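Local coordinates for DNA excision repair protein ERCC-6-like (Homo sapiens, PDB 5JNO) that works as an ATP-dependent DNA translocase and tension sensor on stretched, catenated DNA until it is resolved in anaphase, here represented by its N-terminal TPR region, at residues B[9-12]-B[13-17]; B[34-37]-B[38-41]. One frame throughout, in Å; residues are numbered along the deposited sequence.

Interaction 1: B[9-12]-B[13-17]; sequences AAHY and LRYVK
Val16 lays its CG2 methyl over one face of the Tyr12 ring, 4.1 Å from the ring centroid and 20° off the normal. This is a CH-pi contact one helical turn apart. The methyl is offset toward the hydroxyl end, with CG2 3.9 Å from CZ of Tyr12. The Tyr12 ring gets there because its CG is anti to the backbone N (chi1 173°). Leu13 CG packs 4.1 Å from Tyr12 CD2. On another side of the helix, His11 and Arg14 run alongside each other. Arg14 NH1 lies 3.5 Å from His11 ND1, which sits at the edge of the guanidinium, and the two planes are 67° apart. Tyr15 turns a ring face to the carbonyl of His11, whose O is 3.0 Å from Tyr15 CD2. The same O of His11 also accepts the N-H of Tyr15, with N 2.9 Å from O. This is one of four i to i+4 backbone bonds that fix the spacing of these side chains. The Tyr12 hydroxyl is hydrogen-bonded to Asn44 OD1 and to a polar side chain of a different protein bound in the assembly. Leu13, Ala9 and Ala10 also pack against that partner protein. Helix 6-25 leads into TPR 1 (residues 12-45). Here Tyr15 rests on Leu34 and Leu37 of helix 28-41, while Tyr12 and Val16 touch Val47 of helix 45-48.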
ATOM      1  N   ALA B   9       2.020   6.609  -5.957  1.00 45.89           N
ATOM      2  CA  ALA B   9       2.279   5.231  -5.585  1.00 43.81           C
ATOM      3  C   ALA B   9       3.538   4.735  -6.233  1.00 45.17           C
ATOM      4  O   ALA B   9       4.354   4.064  -5.578  1.00 41.24           O
ATOM      5  CB  ALA B   9       1.116   4.319  -5.930  1.00 44.66           C
ATOM      6  N   ALA B  10       3.701   5.066  -7.516  1.00 44.65           N
ATOM      7  CA  ALA B  10       4.855   4.581  -8.275  1.00 45.63           C
ATOM      8  C   ALA B  10       6.163   5.093  -7.672  1.00 46.19           C
ATOM      9  O   ALA B  10       7.102   4.331  -7.521  1.00 46.62           O
ATOM     10  CB  ALA B  10       4.738   4.958  -9.746  1.00 45.10           C
ATOM     11  N   HIS B  11       6.191   6.375  -7.328  1.00 48.32           N
ATOM     12  CA  HIS B  11       7.353   6.996  -6.689  1.00 51.60           C
ATOM     13  C   HIS B  11       7.612   6.415  -5.304  1.00 48.90           C
ATOM     14  O   HIS B  11       8.754   6.061  -4.990  1.00 45.25           O
ATOM     15  CB  HIS B  11       7.157   8.507  -6.578  1.00 56.27           C
ATOM     16  CG  HIS B  11       7.362   9.227  -7.869  1.00 62.01           C
ATOM     17  ND1 HIS B  11       8.524   9.111  -8.603  1.00 74.53           N
ATOM     18  CD2 HIS B  11       6.568  10.081  -8.549  1.00 66.02           C
ATOM     19  CE1 HIS B  11       8.430   9.854  -9.689  1.00 74.78           C
ATOM     20  NE2 HIS B  11       7.247  10.443  -9.685  1.00 71.16           N
ATOM     21  N   TYR B  12       6.549   6.293  -4.501  1.00 45.67           N
ATOM     22  CA  TYR B  12       6.623   5.634  -3.210  1.00 44.37           C
ATOM     23  C   TYR B  12       7.247   4.246  -3.323  1.00 48.72           C
ATOM     24  O   TYR B  12       8.242   3.943  -2.630  1.00 45.93           O
ATOM     25  CB  TYR B  12       5.277   5.556  -2.536  1.00 44.54           C
ATOM     26  CG  TYR B  12       5.290   4.740  -1.266  1.00 46.77           C
ATOM     27  CD1 TYR B  12       5.645   5.318  -0.034  1.00 48.27           C
ATOM     28  CD2 TYR B  12       4.972   3.385  -1.282  1.00 47.34           C
ATOM     29  CE1 TYR B  12       5.685   4.563   1.141  1.00 46.34           C
ATOM     30  CE2 TYR B  12       5.018   2.620  -0.111  1.00 48.94           C
ATOM     31  CZ  TYR B  12       5.379   3.223   1.100  1.00 47.76           C
ATOM     32  OH  TYR B  12       5.417   2.467   2.244  1.00 49.56           O
ATOM     33  N   LEU B  13       6.709   3.434  -4.221  1.00 43.52           N
ATOM     34  CA  LEU B  13       7.191   2.073  -4.374  1.00 46.53           C
ATOM     35  C   LEU B  13       8.638   1.966  -4.893  1.00 47.54           C
ATOM     36  O   LEU B  13       9.366   1.075  -4.484  1.00 48.97           O
ATOM     37  CB  LEU B  13       6.246   1.238  -5.240  1.00 44.70           C
ATOM     38  CG  LEU B  13       4.860   0.938  -4.623  1.00 44.23           C
ATOM     39  CD1 LEU B  13       3.837   0.566  -5.701  1.00 46.13           C
ATOM     40  CD2 LEU B  13       4.930  -0.185  -3.610  1.00 41.84           C
ATOM     41  N   ARG B  14       9.042   2.832  -5.801  1.00 48.62           N
ATOM     42  CA  ARG B  14      10.400   2.789  -6.340  1.00 55.06           C
ATOM     43  C   ARG B  14      11.371   3.203  -5.208  1.00 53.86           C
ATOM     44  O   ARG B  14      12.397   2.564  -5.024  1.00 53.73           O
ATOM     45  CB  ARG B  14      10.522   3.708  -7.577  1.00 61.31           C
ATOM     46  CG  ARG B  14      11.923   3.904  -8.173  1.00 68.02           C
ATOM     47  CD  ARG B  14      11.905   4.943  -9.303  1.00 77.43           C
ATOM     48  NE  ARG B  14      11.061   4.514 -10.442  1.00 90.81           N
ATOM     49  CZ  ARG B  14       9.847   4.993 -10.790  1.00 98.92           C
ATOM     50  NH1 ARG B  14       9.243   5.990 -10.118  1.00 97.45           N
ATOM     51  NH2 ARG B  14       9.216   4.462 -11.853  1.00 93.27           N
ATOM     52  N   TYR B  15      11.004   4.240  -4.450  1.00 50.37           N
ATOM     53  CA  TYR B  15      11.795   4.708  -3.309  1.00 50.63           C
ATOM     54  C   TYR B  15      12.030   3.629  -2.278  1.00 50.46           C
ATOM     55  O   TYR B  15      13.168   3.433  -1.859  1.00 51.69           O
ATOM     56  CB  TYR B  15      11.176   5.942  -2.635  1.00 47.83           C
ATOM     57  CG  TYR B  15      11.200   7.198  -3.482  1.00 50.37           C
ATOM     58  CD1 TYR B  15      12.227   7.446  -4.408  1.00 58.67           C
ATOM     59  CD2 TYR B  15      10.204   8.166  -3.341  1.00 53.68           C
ATOM     60  CE1 TYR B  15      12.253   8.609  -5.163  1.00 62.66           C
ATOM     61  CE2 TYR B  15      10.201   9.317  -4.115  1.00 55.15           C
ATOM     62  CZ  TYR B  15      11.227   9.531  -5.014  1.00 64.25           C
ATOM     63  OH  TYR B  15      11.245  10.678  -5.751  1.00 72.15           O
ATOM     64  N   VAL B  16      10.988   2.905  -1.895  1.00 46.07           N
ATOM     65  CA  VAL B  16      11.142   1.804  -0.937  1.00 46.55           C
ATOM     66  C   VAL B  16      11.991   0.692  -1.524  1.00 49.11           C
ATOM     67  O   VAL B  16      12.851   0.171  -0.826  1.00 48.82           O
ATOM     68  CB  VAL B  16       9.779   1.234  -0.449  1.00 47.56           C
ATOM     69  CG1 VAL B  16       9.930  -0.048   0.368  1.00 45.01           C
ATOM     70  CG2 VAL B  16       9.068   2.286   0.376  1.00 49.07           C
ATOM     71  N   LYS B  17      11.746   0.310  -2.781  1.00 49.04           N
ATOM     72  CA  LYS B  17      12.553  -0.736  -3.398  1.00 52.51           C
ATOM     73  C   LYS B  17      14.062  -0.377  -3.332  1.00 52.65           C
ATOM     74  O   LYS B  17      14.884  -1.218  -2.985  1.00 52.63           O
ATOM     75  CB  LYS B  17      12.159  -0.968  -4.847  1.00 53.91           C
ATOM     76  CG  LYS B  17      12.881  -2.148  -5.491  1.00 59.75           C
ATOM     77  CD  LYS B  17      12.745  -2.149  -7.011  1.00 71.38           C
ATOM     78  CE  LYS B  17      13.228  -3.458  -7.652  1.00 80.36           C
ATOM     79  NZ  LYS B  17      12.141  -4.474  -7.817  1.00 85.53           N
TER

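Interaction 2: B[34-37]-B[38-41]; sequences LFNL and AKDI
Asn36 and Lys39 lie side by side and point the same way from one face of the helix. The amide oxygen OD1 of Asn36 is 3.2 Å from Lys39 CE and 3.4 Å from Lys39 NZ. The lysine leaves the backbone extended and then bends at chi3 (68°) and chi4 (52°), which brings CE and NZ beside OD1 of Asn36. The other end of that amide is held within the helix, since ND2 of Asn36 is hydrogen-bonded to Phe32 O. Lys39 NZ also forms a long salt bridge with Asp40 OD1, at 3.8 Å. The Asp40 carboxylate folds back along the helix, with OD1 3.1 Å from the carbonyl O of Asn36. Two acceptors meet there, and the same carbonyl receives the Asp40 N-H. Ala38 N to Leu34 O is nearly straight (168°), whereas Ile41 N to Leu37 O is weak at 3.5 Å. Ile41 N also bonds to Ala38 O at 3.0 Å, an i to i+3 pairing. This is the C-terminal part of helix 28-41, within TPR 1, and Leu34 and Phe35 touch helix 6-25. The lysine ammonium, near an amide oxygen and at long range from a carboxylate, probably offsets some of the repulsion between the Asp40 carboxylate and the Asn36 carbonyl.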
ATOM      1  N   LEU B  34      16.171   8.000   0.769  1.00 56.73           N
ATOM      2  CA  LEU B  34      15.059   7.377   0.014  1.00 58.00           C
ATOM      3  C   LEU B  34      13.836   7.013   0.877  1.00 56.64           C
ATOM      4  O   LEU B  34      12.700   7.390   0.533  1.00 55.02           O
ATOM      5  CB  LEU B  34      15.538   6.153  -0.760  1.00 57.48           C
ATOM      6  CG  LEU B  34      16.523   6.447  -1.889  1.00 60.02           C
ATOM      7  CD1 LEU B  34      17.116   5.142  -2.395  1.00 63.30           C
ATOM      8  CD2 LEU B  34      15.867   7.207  -3.031  1.00 63.39           C
ATOM      9  N   PHE B  35      14.055   6.326   2.002  1.00 52.29           N
ATOM     10  CA  PHE B  35      12.971   6.120   2.960  1.00 51.70           C
ATOM     11  C   PHE B  35      12.274   7.422   3.352  1.00 56.10           C
ATOM     12  O   PHE B  35      11.070   7.427   3.547  1.00 59.03           O
ATOM     13  CB  PHE B  35      13.415   5.376   4.220  1.00 51.63           C
ATOM     14  CG  PHE B  35      13.633   3.898   4.018  1.00 52.30           C
ATOM     15  CD1 PHE B  35      12.619   3.077   3.487  1.00 52.97           C
ATOM     16  CD2 PHE B  35      14.835   3.293   4.415  1.00 51.86           C
ATOM     17  CE1 PHE B  35      12.830   1.703   3.323  1.00 53.09           C
ATOM     18  CE2 PHE B  35      15.049   1.921   4.249  1.00 51.31           C
ATOM     19  CZ  PHE B  35      14.051   1.125   3.706  1.00 54.50           C
ATOM     20  N   ASN B  36      13.002   8.524   3.464  1.00 54.75           N
ATOM     21  CA  ASN B  36      12.358   9.797   3.801  1.00 56.31           C
ATOM     22  C   ASN B  36      11.495  10.370   2.712  1.00 54.71           C
ATOM     23  O   ASN B  36      10.474  10.974   3.007  1.00 57.13           O
ATOM     24  CB  ASN B  36      13.393  10.842   4.217  1.00 60.95           C
ATOM     25  CG  ASN B  36      13.709  10.749   5.681  1.00 62.93           C
ATOM     26  OD1 ASN B  36      12.861  11.066   6.518  1.00 62.80           O
ATOM     27  ND2 ASN B  36      14.897  10.273   6.004  1.00 64.32           N
ATOM     28  N   LEU B  37      11.937  10.232   1.467  1.00 53.81           N
ATOM     29  CA  LEU B  37      11.141  10.648   0.312  1.00 57.53           C
ATOM     30  C   LEU B  37       9.843   9.807   0.201  1.00 54.96           C
ATOM     31  O   LEU B  37       8.781  10.339  -0.131  1.00 57.70           O
ATOM     32  CB  LEU B  37      11.963  10.542  -0.975  1.00 57.36           C
ATOM     33  CG  LEU B  37      13.143  11.503  -1.057  1.00 60.55           C
ATOM     34  CD1 LEU B  37      14.075  11.124  -2.197  1.00 61.55           C
ATOM     35  CD2 LEU B  37      12.667  12.940  -1.203  1.00 62.86           C
ATOM     36  N   ALA B  38       9.942   8.519   0.526  1.00 53.36           N
ATOM     37  CA  ALA B  38       8.774   7.646   0.686  1.00 52.13           C
ATOM     38  C   ALA B  38       7.815   8.088   1.807  1.00 54.63           C
ATOM     39  O   ALA B  38       6.602   8.200   1.597  1.00 55.36           O
ATOM     40  CB  ALA B  38       9.222   6.212   0.914  1.00 51.37           C
ATOM     41  N   LYS B  39       8.362   8.355   2.984  1.00 53.02           N
ATOM     42  CA  LYS B  39       7.584   8.851   4.117  1.00 54.60           C
ATOM     43  C   LYS B  39       6.805  10.113   3.766  1.00 54.46           C
ATOM     44  O   LYS B  39       5.704  10.341   4.299  1.00 54.52           O
ATOM     45  CB  LYS B  39       8.497   9.129   5.335  1.00 58.62           C
ATOM     46  CG  LYS B  39       7.808   9.837   6.495  1.00 65.47           C
ATOM     47  CD  LYS B  39       8.627   9.810   7.790  1.00 75.53           C
ATOM     48  CE  LYS B  39       9.897  10.660   7.695  1.00 81.32           C
ATOM     49  NZ  LYS B  39       9.690  12.067   7.228  1.00 83.79           N
ATOM     50  N   ASP B  40       7.390  10.947   2.911  1.00 53.09           N
ATOM     51  CA  ASP B  40       6.760  12.204   2.521  1.00 56.82           C
ATOM     52  C   ASP B  40       5.557  12.010   1.623  1.00 56.18           C
ATOM     53  O   ASP B  40       4.701  12.887   1.574  1.00 58.35           O
ATOM     54  CB  ASP B  40       7.725  13.090   1.752  1.00 61.48           C
ATOM     55  CG  ASP B  40       8.858  13.647   2.612  1.00 65.62           C
ATOM     56  OD1 ASP B  40       8.881  13.527   3.869  1.00 62.30           O
ATOM     57  OD2 ASP B  40       9.743  14.224   1.966  1.00 69.07           O
ATOM     58  N   ILE B  41       5.524  10.906   0.883  1.00 54.46           N
ATOM     59  CA  ILE B  41       4.367  10.564   0.050  1.00 54.09           C
ATOM     60  C   ILE B  41       3.329   9.795   0.866  1.00 54.05           C
ATOM     61  O   ILE B  41       2.149  10.125   0.829  1.00 58.05           O
ATOM     62  CB  ILE B  41       4.793   9.726  -1.180  1.00 55.61           C
ATOM     63  CG1 ILE B  41       5.801  10.512  -2.030  1.00 53.29           C
ATOM     64  CG2 ILE B  41       3.569   9.308  -2.008  1.00 57.16           C
ATOM     65  CD1 ILE B  41       6.499   9.708  -3.096  1.00 52.22           C
TER

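How the interactions relate
From the N terminus, the chain first passes through interaction 1 on helix 6-25 and then, after the turn, through interaction 2 on helix 28-41. Each is local to one helix, so neither closes a long loop. They lie in series and do not nest or cross. Their centres are about 9 Å apart, and they touch where the two helices pack into a helical hairpin, the layout of a TPR unit. Ile41 CD1 is 3.7 Å from His11 CB, and Tyr12 CD1 is 3.4 Å from Ala38 O. Further along, Leu34 CB approaches Tyr15 O. Residues 9-17 also meet the chain of another protein, whereas residues 34-41 do not.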